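Local structure of putative cyclohexadienyl dehydrogenase and ADH prephenate dehydrogenase (Rhizobium meliloti, 4WJI) at residues 17-22 against 67-72; 7-12 against 21-26; 183-188 against 240-245. The protein probably catalyses the oxidative decarboxylation of prephenate to 3-(4-hydroxyphenyl)pyruvate, a step of tyrosine biosynthesis, and is bound here to NADP and tyrosine. One frame throughout, in Å; residues are numbered along the deposited sequence.

In the fold
Contacts 1 and 2 are two parts of one layer in the nucleotide-binding domain: helix 14-26 lies over strands 4-10 and 67-70, which are neighbours in the same sheet, and the two centres are about 4 Å apart. They share R21 and D22 and are tied by backbone, the N of S71 in contact 1 lying 2.8 Å from the O of I10 in contact 2. Both reach NADP, through V72 and I12. Contact 3 belongs to the helical dimerization domain, with its centre about 23 Å from that of contact 1 and 27 Å from that of contact 2. It holds S188 of the tyrosine pocket, and the N242 side chain is about 10 Å from both NADP and tyrosine.

Contact 1: residues 17-22 against 67-72; sequences SSIARD and LVVVSV. With NAP (NADP nicotinamide-adenine-dinucleotide phosphate), chain B.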
loop_
_atom_site.group_PDB
_atom_site.type_symbol
_atom_site.label_atom_id
_atom_site.label_comp_id
_atom_site.label_asym_id
_atom_site.label_seq_id
_atom_site.Cartn_x
_atom_site.Cartn_y
_atom_site.Cartn_z
ATOM N N SER A 17 -12.587 20.920 1.473
ATOM C CA SER A 17 -12.894 21.279 0.081
ATOM C C SER A 17 -13.674 20.198 -0.678
ATOM O O SER A 17 -14.380 20.498 -1.658
ATOM C CB SER A 17 -11.649 21.676 -0.714
ATOM O OG SER A 17 -10.879 20.561 -1.081
ATOM N N SER A 18 -13.484 18.937 -0.286
ATOM C CA SER A 18 -14.260 17.850 -0.857
ATOM C C SER A 18 -15.720 17.968 -0.406
ATOM O O SER A 18 -16.672 17.794 -1.194
ATOM C CB SER A 18 -13.632 16.488 -0.526
ATOM O OG SER A 18 -12.377 16.371 -1.185
ATOM N N ILE A 19 -15.896 18.299 0.871
ATOM C CA ILE A 19 -17.254 18.550 1.406
ATOM C C ILE A 19 -17.876 19.747 0.678
ATOM O O ILE A 19 -19.016 19.685 0.226
ATOM C CB ILE A 19 -17.208 18.763 2.919
ATOM C CG1 ILE A 19 -16.775 17.461 3.618
ATOM C CG2 ILE A 19 -18.522 19.275 3.421
ATOM C CD1 ILE A 19 -16.537 17.607 5.091
ATOM N N ALA A 20 -17.113 20.812 0.505
ATOM C CA ALA A 20 -17.636 21.968 -0.223
ATOM C C ALA A 20 -18.130 21.614 -1.638
ATOM O O ALA A 20 -19.205 22.025 -2.042
ATOM C CB ALA A 20 -16.605 23.082 -0.292
ATOM N N ARG A 21 -17.345 20.813 -2.359
ATOM C CA ARG A 21 -17.702 20.451 -3.720
ATOM C C ARG A 21 -18.955 19.577 -3.727
ATOM O O ARG A 21 -19.809 19.755 -4.605
ATOM C CB ARG A 21 -16.521 19.765 -4.416
ATOM C CG ARG A 21 -15.395 20.715 -4.806
ATOM C CD ARG A 21 -14.239 19.962 -5.405
ATOM N NE ARG A 21 -13.097 20.778 -5.855
ATOM C CZ ARG A 21 -12.036 21.095 -5.121
ATOM N NH1 ARG A 21 -12.009 20.829 -3.823
ATOM N NH2 ARG A 21 -10.994 21.716 -5.660
ATOM N N ASP A 22 -19.074 18.663 -2.780
ATOM C CA ASP A 22 -20.270 17.827 -2.698
ATOM C C ASP A 22 -21.533 18.632 -2.341
ATOM O O ASP A 22 -22.626 18.364 -2.887
ATOM C CB ASP A 22 -20.108 16.714 -1.671
ATOM C CG ASP A 22 -19.225 15.627 -2.126
ATOM O OD1 ASP A 22 -19.071 15.417 -3.370
ATOM O OD2 ASP A 22 -18.704 14.920 -1.207
ATOM N N LEU A 67 -25.026 24.674 10.329
ATOM C CA LEU A 67 -24.054 23.577 10.449
ATOM C C LEU A 67 -22.656 24.210 10.306
ATOM O O LEU A 67 -22.429 25.026 9.405
ATOM C CB LEU A 67 -24.253 22.541 9.346
ATOM C CG LEU A 67 -23.239 21.392 9.360
ATOM C CD1 LEU A 67 -23.369 20.568 10.612
ATOM C CD2 LEU A 67 -23.462 20.558 8.119
ATOM N N VAL A 68 -21.753 23.856 11.234
ATOM C CA VAL A 68 -20.364 24.283 11.214
ATOM C C VAL A 68 -19.512 23.033 11.160
ATOM O O VAL A 68 -19.647 22.144 12.024
ATOM C CB VAL A 68 -20.014 25.062 12.493
ATOM C CG1 VAL A 68 -18.559 25.464 12.511
ATOM C CG2 VAL A 68 -20.917 26.277 12.621
ATOM N N VAL A 69 -18.713 22.906 10.085
ATOM C CA VAL A 69 -17.866 21.716 9.911
ATOM C C VAL A 69 -16.426 22.160 10.081
ATOM O O VAL A 69 -15.914 22.978 9.293
ATOM C CB VAL A 69 -18.046 21.122 8.486
ATOM C CG1 VAL A 69 -17.228 19.843 8.332
ATOM C CG2 VAL A 69 -19.487 20.860 8.170
ATOM N N VAL A 70 -15.765 21.577 11.076
ATOM C CA VAL A 70 -14.375 21.897 11.392
ATOM C C VAL A 70 -13.472 20.801 10.774
ATOM O O VAL A 70 -13.594 19.638 11.147
ATOM C CB VAL A 70 -14.164 22.004 12.907
ATOM C CG1 VAL A 70 -12.706 22.317 13.216
ATOM C CG2 VAL A 70 -15.087 23.060 13.502
ATOM N N SER A 71 -12.608 21.197 9.839
ATOM C CA SER A 71 -11.719 20.290 9.067
ATOM C C SER A 71 -10.283 20.803 9.107
ATOM O O SER A 71 -9.732 21.230 8.114
ATOM C CB SER A 71 -12.186 20.130 7.587
ATOM O OG SER A 71 -13.589 19.778 7.514
ATOM N N VAL A 72 -9.696 20.737 10.293
ATOM C CA VAL A 72 -8.338 21.226 10.595
ATOM C C VAL A 72 -7.540 20.106 11.284
ATOM O O VAL A 72 -8.135 19.154 11.796
ATOM C CB VAL A 72 -8.349 22.493 11.510
ATOM C CG1 VAL A 72 -9.136 23.630 10.845
ATOM C CG2 VAL A 72 -8.863 22.199 12.907
HETATM P PA NAP B . -5.296 19.756 4.808
HETATM O O1A NAP B . -5.636 19.446 3.400
HETATM O O2A NAP B . -3.885 19.963 5.243
HETATM O O5B NAP B . -6.109 21.076 5.224
HETATM C C5B NAP B . -5.827 21.729 6.456
HETATM C C4B NAP B . -6.791 22.881 6.732
HETATM O O4B NAP B . -6.635 23.271 8.092
HETATM C C3B NAP B . -6.468 24.126 5.925
HETATM O O3B NAP B . -7.622 24.935 5.757
HETATM C C2B NAP B . -5.530 24.882 6.828
HETATM O O2B NAP B . -5.586 26.264 6.616
HETATM C C1B NAP B . -6.116 24.586 8.182
HETATM N N9A NAP B . -5.208 24.686 9.358
HETATM C C8A NAP B . -4.027 24.114 9.526
HETATM N N7A NAP B . -3.489 24.338 10.698
HETATM C C5A NAP B . -4.392 25.129 11.342
HETATM C C6A NAP B . -4.404 25.721 12.621
HETATM N N6A NAP B . -3.380 25.550 13.479
HETATM N N1A NAP B . -5.469 26.422 12.950
HETATM C C2A NAP B . -6.462 26.561 12.088
HETATM N N3A NAP B . -6.537 26.060 10.869
HETATM C C4A NAP B . -5.473 25.348 10.521
HETATM O O3 NAP B . -5.963 18.686 5.797
HETATM P PN NAP B . -7.141 17.620 5.636
HETATM O O1N NAP B . -6.533 16.464 5.019
HETATM O O2N NAP B . -8.326 18.233 5.036
HETATM O O5D NAP B . -7.417 17.217 7.174
HETATM C C5D NAP B . -8.293 17.945 7.999
HETATM C C4D NAP B . -8.813 17.019 9.095
HETATM O O4D NAP B . -9.396 15.888 8.481
HETATM C C3D NAP B . -7.741 16.483 9.995
HETATM O O3D NAP B . -8.202 16.469 11.335
HETATM C C2D NAP B . -7.489 15.079 9.500
HETATM O O2D NAP B . -7.040 14.266 10.554
HETATM C C1D NAP B . -8.907 14.707 9.068
HETATM N N1N NAP B . -9.004 13.707 7.992
HETATM C C2N NAP B . -8.089 13.655 7.021
HETATM C C3N NAP B . -8.174 12.721 6.017
HETATM C C7N NAP B . -7.158 12.589 4.905
HETATM O O7N NAP B . -7.114 11.564 4.280
HETATM N N7N NAP B . -6.368 13.613 4.672
HETATM C C4N NAP B . -9.234 11.853 6.033
HETATM C C5N NAP B . -10.168 11.952 7.030
HETATM C C6N NAP B . -10.032 12.870 8.036
HETATM P P2B NAP B . -4.404 27.052 5.861
HETATM O O1X NAP B . -4.068 26.254 4.645
HETATM O O2X NAP B . -5.027 28.381 5.545
HETATM O O3X NAP B . -3.202 27.157 6.780
#
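I19 of helix 14-26 meets V69 of strand 67-70 tip to tip, and this apolar pair carries most of the contact. CD1 of I19 lies 4.0 Å from CG1 of V69. The isoleucine chain is extended, CD1 lying anti to CA (chi2 173°), which carries the methyl out from the helix to the strand. CG1 of V69 is the branch anti to its backbone N, and it is the one that I19 touches. The same CD1 passes 4.4 Å from OG of S71, a looser approach at the end of the strand. With 77 Å² buried in all and the nearest CA atoms, those of I19 and V69, 9.1 Å apart, helix and strand meet through side-chain ends. F164 and W165 of helix 155-167 also pack on I19, while L9 and T95 of the adjoining strands touch V69.

Polar interactions lie at the margins. V72, just past the strand, accepts a hydrogen bond from the ribose hydroxyl O3D of NADP at its carbonyl O (2.7 Å), and, in a van der Waals contact, its CG1 lies 3.6 Å from N3A of the adenine. On the helix, NH1 of R21 makes a weak bond back to O of S17 (3.2 Å), and its NH2 is bonded to O of P132.

The chemistry is thus divided: a buried hydrocarbon contact joins helix to sheet, as in other Rossmann-type domains, and the chain continuing from that strand offers a backbone carbonyl and a valine methyl to the dinucleotide. Neither cofactor interaction of V72 depends on a charged side chain.

Contact 2: residues 7-12 against 21-26; sequences IALIGI and RDIREK. With NAP (NADP nicotinamide-adenine-dinucleotide phosphate), chain B.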
loop_
_atom_site.group_PDB
_atom_site.type_symbol
_atom_site.label_atom_id
_atom_site.label_comp_id
_atom_site.label_asym_id
_atom_site.label_seq_id
_atom_site.Cartn_x
_atom_site.Cartn_y
_atom_site.Cartn_z
ATOM N N ILE A 7 -24.163 26.651 5.793
ATOM C CA ILE A 7 -23.103 25.754 6.238
ATOM C C ILE A 7 -21.805 26.529 6.239
ATOM O O ILE A 7 -21.436 27.074 5.208
ATOM C CB ILE A 7 -22.970 24.507 5.371
ATOM C CG1 ILE A 7 -24.305 23.720 5.321
ATOM C CG2 ILE A 7 -21.824 23.636 5.885
ATOM C CD1 ILE A 7 -24.222 22.517 4.451
ATOM N N ALA A 8 -21.132 26.566 7.412
ATOM C CA ALA A 8 -19.824 27.204 7.528
ATOM C C ALA A 8 -18.749 26.120 7.575
ATOM O O ALA A 8 -18.828 25.177 8.394
ATOM C CB ALA A 8 -19.748 28.006 8.802
ATOM N N LEU A 9 -17.757 26.252 6.682
ATOM C CA LEU A 9 -16.652 25.295 6.600
ATOM C C LEU A 9 -15.442 25.973 7.154
ATOM O O LEU A 9 -14.960 26.957 6.582
ATOM C CB LEU A 9 -16.408 24.900 5.149
ATOM C CG LEU A 9 -17.631 24.248 4.475
ATOM C CD1 LEU A 9 -17.316 23.935 3.023
ATOM C CD2 LEU A 9 -18.102 22.986 5.219
ATOM N N ILE A 10 -14.962 25.455 8.290
ATOM C CA ILE A 10 -13.737 26.001 8.912
ATOM C C ILE A 10 -12.603 25.034 8.595
ATOM O O ILE A 10 -12.563 23.908 9.118
ATOM C CB ILE A 10 -13.873 26.134 10.429
ATOM C CG1 ILE A 10 -15.078 27.014 10.790
ATOM C CG2 ILE A 10 -12.555 26.698 11.011
ATOM C CD1 ILE A 10 -15.364 27.189 12.262
ATOM N N GLY A 11 -11.702 25.449 7.704
ATOM C CA GLY A 11 -10.739 24.536 7.123
ATOM C C GLY A 11 -11.228 24.085 5.744
ATOM O O GLY A 11 -12.381 23.670 5.589
ATOM N N ILE A 12 -10.372 24.209 4.747
ATOM C CA ILE A 12 -10.766 24.049 3.356
ATOM C C ILE A 12 -9.654 23.331 2.581
ATOM O O ILE A 12 -9.421 23.585 1.405
ATOM C CB ILE A 12 -11.205 25.429 2.757
ATOM C CG1 ILE A 12 -12.119 25.237 1.522
ATOM C CG2 ILE A 12 -10.031 26.349 2.552
ATOM C CD1 ILE A 12 -13.503 24.727 1.871
ATOM N N ARG A 21 -17.345 20.813 -2.359
ATOM C CA ARG A 21 -17.702 20.451 -3.720
ATOM C C ARG A 21 -18.955 19.577 -3.727
ATOM O O ARG A 21 -19.809 19.755 -4.605
ATOM C CB ARG A 21 -16.521 19.765 -4.416
ATOM C CG ARG A 21 -15.395 20.715 -4.806
ATOM C CD ARG A 21 -14.239 19.962 -5.405
ATOM N NE ARG A 21 -13.097 20.778 -5.855
ATOM C CZ ARG A 21 -12.036 21.095 -5.121
ATOM N NH1 ARG A 21 -12.009 20.829 -3.823
ATOM N NH2 ARG A 21 -10.994 21.716 -5.660
ATOM N N ASP A 22 -19.074 18.663 -2.780
ATOM C CA ASP A 22 -20.270 17.827 -2.698
ATOM C C ASP A 22 -21.533 18.632 -2.341
ATOM O O ASP A 22 -22.626 18.364 -2.887
ATOM C CB ASP A 22 -20.108 16.714 -1.671
ATOM C CG ASP A 22 -19.225 15.627 -2.126
ATOM O OD1 ASP A 22 -19.071 15.417 -3.370
ATOM O OD2 ASP A 22 -18.704 14.920 -1.207
ATOM N N ILE A 23 -21.402 19.580 -1.413
ATOM C CA ILE A 23 -22.514 20.444 -1.073
ATOM C C ILE A 23 -22.985 21.184 -2.303
ATOM O O ILE A 23 -24.198 21.263 -2.543
ATOM C CB ILE A 23 -22.135 21.451 0.065
ATOM C CG1 ILE A 23 -21.905 20.749 1.402
ATOM C CG2 ILE A 23 -23.193 22.536 0.193
ATOM C CD1 ILE A 23 -21.165 21.647 2.395
ATOM N N ARG A 24 -22.063 21.725 -3.086
ATOM C CA ARG A 24 -22.431 22.440 -4.318
ATOM C C ARG A 24 -23.110 21.503 -5.346
ATOM O O ARG A 24 -24.129 21.859 -5.902
ATOM C CB ARG A 24 -21.217 23.151 -4.924
ATOM C CG ARG A 24 -21.423 23.890 -6.254
ATOM C CD ARG A 24 -21.695 25.308 -6.026
ATOM N NE ARG A 24 -20.642 26.092 -5.384
ATOM C CZ ARG A 24 -20.906 27.187 -4.697
ATOM N NH1 ARG A 24 -22.163 27.566 -4.475
ATOM N NH2 ARG A 24 -19.937 27.896 -4.208
ATOM N N GLU A 25 -22.568 20.330 -5.545
ATOM C CA GLU A 25 -23.099 19.354 -6.508
ATOM C C GLU A 25 -24.494 18.817 -6.144
ATOM O O GLU A 25 -25.313 18.598 -7.010
ATOM C CB GLU A 25 -22.105 18.231 -6.754
ATOM C CG GLU A 25 -22.615 17.179 -7.719
ATOM N N LYS A 26 -24.749 18.645 -4.863
ATOM C CA LYS A 26 -26.017 18.142 -4.362
ATOM C C LYS A 26 -26.981 19.226 -3.904
ATOM O O LYS A 26 -28.070 18.896 -3.458
ATOM C CB LYS A 26 -25.739 17.165 -3.237
ATOM C CG LYS A 26 -24.943 15.923 -3.645
ATOM C CD LYS A 26 -25.853 14.906 -4.281
HETATM P PA NAP B . -5.296 19.756 4.808
HETATM O O1A NAP B . -5.636 19.446 3.400
HETATM O O2A NAP B . -3.885 19.963 5.243
HETATM O O5B NAP B . -6.109 21.076 5.224
HETATM C C5B NAP B . -5.827 21.729 6.456
HETATM C C4B NAP B . -6.791 22.881 6.732
HETATM O O4B NAP B . -6.635 23.271 8.092
HETATM C C3B NAP B . -6.468 24.126 5.925
HETATM O O3B NAP B . -7.622 24.935 5.757
HETATM C C2B NAP B . -5.530 24.882 6.828
HETATM O O2B NAP B . -5.586 26.264 6.616
HETATM C C1B NAP B . -6.116 24.586 8.182
HETATM N N9A NAP B . -5.208 24.686 9.358
HETATM C C8A NAP B . -4.027 24.114 9.526
HETATM N N7A NAP B . -3.489 24.338 10.698
HETATM C C5A NAP B . -4.392 25.129 11.342
HETATM C C6A NAP B . -4.404 25.721 12.621
HETATM N N6A NAP B . -3.380 25.550 13.479
HETATM N N1A NAP B . -5.469 26.422 12.950
HETATM C C2A NAP B . -6.462 26.561 12.088
HETATM N N3A NAP B . -6.537 26.060 10.869
HETATM C C4A NAP B . -5.473 25.348 10.521
HETATM O O3 NAP B . -5.963 18.686 5.797
HETATM P PN NAP B . -7.141 17.620 5.636
HETATM O O1N NAP B . -6.533 16.464 5.019
HETATM O O2N NAP B . -8.326 18.233 5.036
HETATM O O5D NAP B . -7.417 17.217 7.174
HETATM C C5D NAP B . -8.293 17.945 7.999
HETATM C C4D NAP B . -8.813 17.019 9.095
HETATM O O4D NAP B . -9.396 15.888 8.481
HETATM C C3D NAP B . -7.741 16.483 9.995
HETATM O O3D NAP B . -8.202 16.469 11.335
HETATM C C2D NAP B . -7.489 15.079 9.500
HETATM O O2D NAP B . -7.040 14.266 10.554
HETATM C C1D NAP B . -8.907 14.707 9.068
HETATM N N1N NAP B . -9.004 13.707 7.992
HETATM C C2N NAP B . -8.089 13.655 7.021
HETATM C C3N NAP B . -8.174 12.721 6.017
HETATM C C7N NAP B . -7.158 12.589 4.905
HETATM O O7N NAP B . -7.114 11.564 4.280
HETATM N N7N NAP B . -6.368 13.613 4.672
HETATM C C4N NAP B . -9.234 11.853 6.033
HETATM C C5N NAP B . -10.168 11.952 7.030
HETATM C C6N NAP B . -10.032 12.870 8.036
HETATM P P2B NAP B . -4.404 27.052 5.861
HETATM O O1X NAP B . -4.068 26.254 4.645
HETATM O O2X NAP B . -5.027 28.381 5.545
HETATM O O3X NAP B . -3.202 27.157 6.780
#
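I7, on strand 4-10, puts its CD1 3.8 Å from CD1 of I23 on helix 14-26, the two chains meeting tip to tip. The CG2 branch of I7 also approaches that methyl, at 4.1 Å, so CD1 of I23 is touched by both arms of I7. I23 has its CG1 anti to the carbonyl carbon (chi1 -68°) and an extended end (chi2 164°), which directs a single methyl down to the strand. Two residues on, L9 brings CD2 to 4.4 Å from the same CD1 of I23, a more distant touch. I7 and L9 therefore present their ends on one face of the sheet, and I23 supplies 63 of the 113 Å² buried.

Beyond the strand, G11 begins the turn with a positive phi (99°) and passes its CA 3.4 Å from the ribose O3B of NADP. This glycine is the first of a GxGxxG sequence, consistent with the Rossmann dinucleotide-binding turn. I12 then gives its backbone N-H to O3B of NADP in a nearly straight bond (3.0 Å, 168°), while its side chain packs on A20 and T36.

The contact closes the first half of the beta-alpha-beta unit formed by strand 4-10, helix 14-26 and strand 29-35. I23 also touches A29 and I32 at the third element, and L9 continues the layer along the helix to I19 and A20. Strand 4-10 runs between strands 29-35 and 67-70, to which I7, A8 and L9 are joined by backbone hydrogen bonds.

Contact 3: residues 183-188 against 240-245; sequences VLAIVS and LHNKDA
The dimerization domain is helical, and here its long helix 177-203 packs against the junction where helix 232-241 gives way to helix 243-265. A185 is the point of closest approach: its CB lies 3.8 Å from CB of A245 and 3.7 Å from O of the same residue. With only a methyl on each side, the backbones come near, the CA atoms of A185 and A245 being 5.9 Å apart. M249, a turn further along helix 243-265, also touches A185.

N242 approaches from the junction itself. It leaves helical geometry (phi -124°, psi 37°) and stands directly before helix 243-265, but its side chain makes no capping bond. Instead CG lies anti to the backbone N (chi1 -161°), and the amide reaches toward helix 177-203. Its ND2 lies 3.9 Å from CB and 4.2 Å from CA of A185. This nitrogen is hydrogen-bonded to the backbone O of D181 and to ND1 of H189, so one nitrogen links residues before and after A185 in the sequence of that helix.

At the end of segment 183-188 the helix widens into a pi-type turn at 185-188. S188 there touches the bound tyrosine, and its OG is hydrogen-bonded to O of S219 of the second subunit.

The contact combines a close alanine pair with an amide whose nitrogen has two hydrogen-bond partners on the facing helix. Those two bonds would fix the rotation of the buried amide, holding it against A185.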
loop_
_atom_site.group_PDB
_atom_site.type_symbol
_atom_site.label_atom_id
_atom_site.label_comp_id
_atom_site.label_asym_id
_atom_site.label_seq_id
_atom_site.Cartn_x
_atom_site.Cartn_y
_atom_site.Cartn_z
ATOM N N VAL A 183 -10.249 1.360 17.361
ATOM C CA VAL A 183 -10.462 0.851 16.005
ATOM C C VAL A 183 -9.533 1.588 15.019
ATOM O O VAL A 183 -8.810 0.966 14.206
ATOM C CB VAL A 183 -11.929 0.976 15.571
ATOM C CG1 VAL A 183 -12.108 0.583 14.106
ATOM C CG2 VAL A 183 -12.843 0.077 16.422
ATOM N N LEU A 184 -9.512 2.920 15.083
ATOM C CA LEU A 184 -8.681 3.673 14.139
ATOM C C LEU A 184 -7.179 3.487 14.381
ATOM O O LEU A 184 -6.383 3.596 13.447
ATOM C CB LEU A 184 -9.101 5.137 14.007
ATOM C CG LEU A 184 -10.262 5.402 13.043
ATOM C CD1 LEU A 184 -9.831 5.228 11.619
ATOM C CD2 LEU A 184 -11.533 4.584 13.294
ATOM N N ALA A 185 -6.801 3.183 15.612
ATOM C CA ALA A 185 -5.401 2.916 15.903
ATOM C C ALA A 185 -4.890 1.748 15.075
ATOM O O ALA A 185 -3.780 1.813 14.604
ATOM C CB ALA A 185 -5.158 2.682 17.394
ATOM N N ILE A 186 -5.709 0.705 14.896
ATOM C CA ILE A 186 -5.258 -0.453 14.102
ATOM C C ILE A 186 -5.524 -0.296 12.622
ATOM O O ILE A 186 -4.674 -0.716 11.845
ATOM C CB ILE A 186 -5.771 -1.808 14.673
ATOM C CG1 ILE A 186 -5.197 -2.995 13.900
ATOM C CG2 ILE A 186 -7.282 -1.881 14.715
ATOM C CD1 ILE A 186 -3.664 -3.075 13.944
ATOM N N VAL A 187 -6.698 0.226 12.220
ATOM C CA VAL A 187 -7.025 0.262 10.765
ATOM C C VAL A 187 -6.391 1.441 10.051
ATOM O O VAL A 187 -6.328 1.449 8.805
ATOM C CB VAL A 187 -8.541 0.263 10.390
ATOM C CG1 VAL A 187 -9.235 -1.023 10.804
ATOM C CG2 VAL A 187 -9.264 1.497 10.915
ATOM N N SER A 188 -5.913 2.457 10.776
ATOM C CA SER A 188 -5.378 3.645 10.120
ATOM C C SER A 188 -4.055 4.136 10.693
ATOM O O SER A 188 -3.105 4.359 9.965
ATOM C CB SER A 188 -6.426 4.785 10.224
ATOM O OG SER A 188 -5.945 5.962 9.585
ATOM N N LEU A 240 0.174 12.506 18.472
ATOM C CA LEU A 240 0.131 13.243 19.765
ATOM C C LEU A 240 -1.206 13.064 20.487
ATOM O O LEU A 240 -1.268 13.124 21.713
ATOM C CB LEU A 240 0.368 14.744 19.554
ATOM C CG LEU A 240 1.789 15.141 19.091
ATOM C CD1 LEU A 240 1.866 16.602 18.665
ATOM C CD2 LEU A 240 2.832 14.817 20.144
ATOM N N HIS A 241 -2.278 12.903 19.732
ATOM C CA HIS A 241 -3.631 12.891 20.278
ATOM C C HIS A 241 -4.341 11.548 20.328
ATOM O O HIS A 241 -5.436 11.466 20.886
ATOM C CB HIS A 241 -4.459 13.968 19.535
ATOM C CG HIS A 241 -4.016 15.324 19.921
ATOM N ND1 HIS A 241 -3.197 16.130 19.180
ATOM C CD2 HIS A 241 -4.199 15.955 21.108
ATOM C CE1 HIS A 241 -2.942 17.237 19.875
ATOM N NE2 HIS A 241 -3.532 17.145 21.042
ATOM N N ASN A 242 -3.722 10.502 19.807
ATOM C CA ASN A 242 -4.241 9.137 20.041
ATOM C C ASN A 242 -3.162 8.246 20.648
ATOM O O ASN A 242 -3.073 7.056 20.328
ATOM C CB ASN A 242 -4.782 8.502 18.745
ATOM C CG ASN A 242 -5.726 7.339 19.027
ATOM O OD1 ASN A 242 -6.331 7.274 20.090
ATOM N ND2 ASN A 242 -5.915 6.468 18.049
ATOM N N LYS A 243 -2.341 8.835 21.521
ATOM C CA LYS A 243 -1.146 8.186 22.036
ATOM C C LYS A 243 -1.408 6.809 22.636
ATOM O O LYS A 243 -0.709 5.846 22.287
ATOM C CB LYS A 243 -0.507 9.128 23.098
ATOM C CG LYS A 243 0.668 8.532 23.852
ATOM C CD LYS A 243 0.974 9.440 25.055
ATOM C CE LYS A 243 2.095 8.939 25.856
ATOM N NZ LYS A 243 2.291 9.805 27.035
ATOM N N ASP A 244 -2.333 6.690 23.577
ATOM C CA ASP A 244 -2.454 5.460 24.325
ATOM C C ASP A 244 -2.881 4.275 23.422
ATOM O O ASP A 244 -2.285 3.194 23.492
ATOM C CB ASP A 244 -3.396 5.643 25.511
ATOM C CG ASP A 244 -2.723 6.329 26.729
ATOM O OD1 ASP A 244 -1.526 6.746 26.700
ATOM O OD2 ASP A 244 -3.423 6.441 27.747
ATOM N N ALA A 245 -3.847 4.516 22.542
ATOM C CA ALA A 245 -4.304 3.443 21.648
ATOM C C ALA A 245 -3.240 3.064 20.626
ATOM O O ALA A 245 -3.044 1.876 20.350
ATOM C CB ALA A 245 -5.582 3.823 20.941
#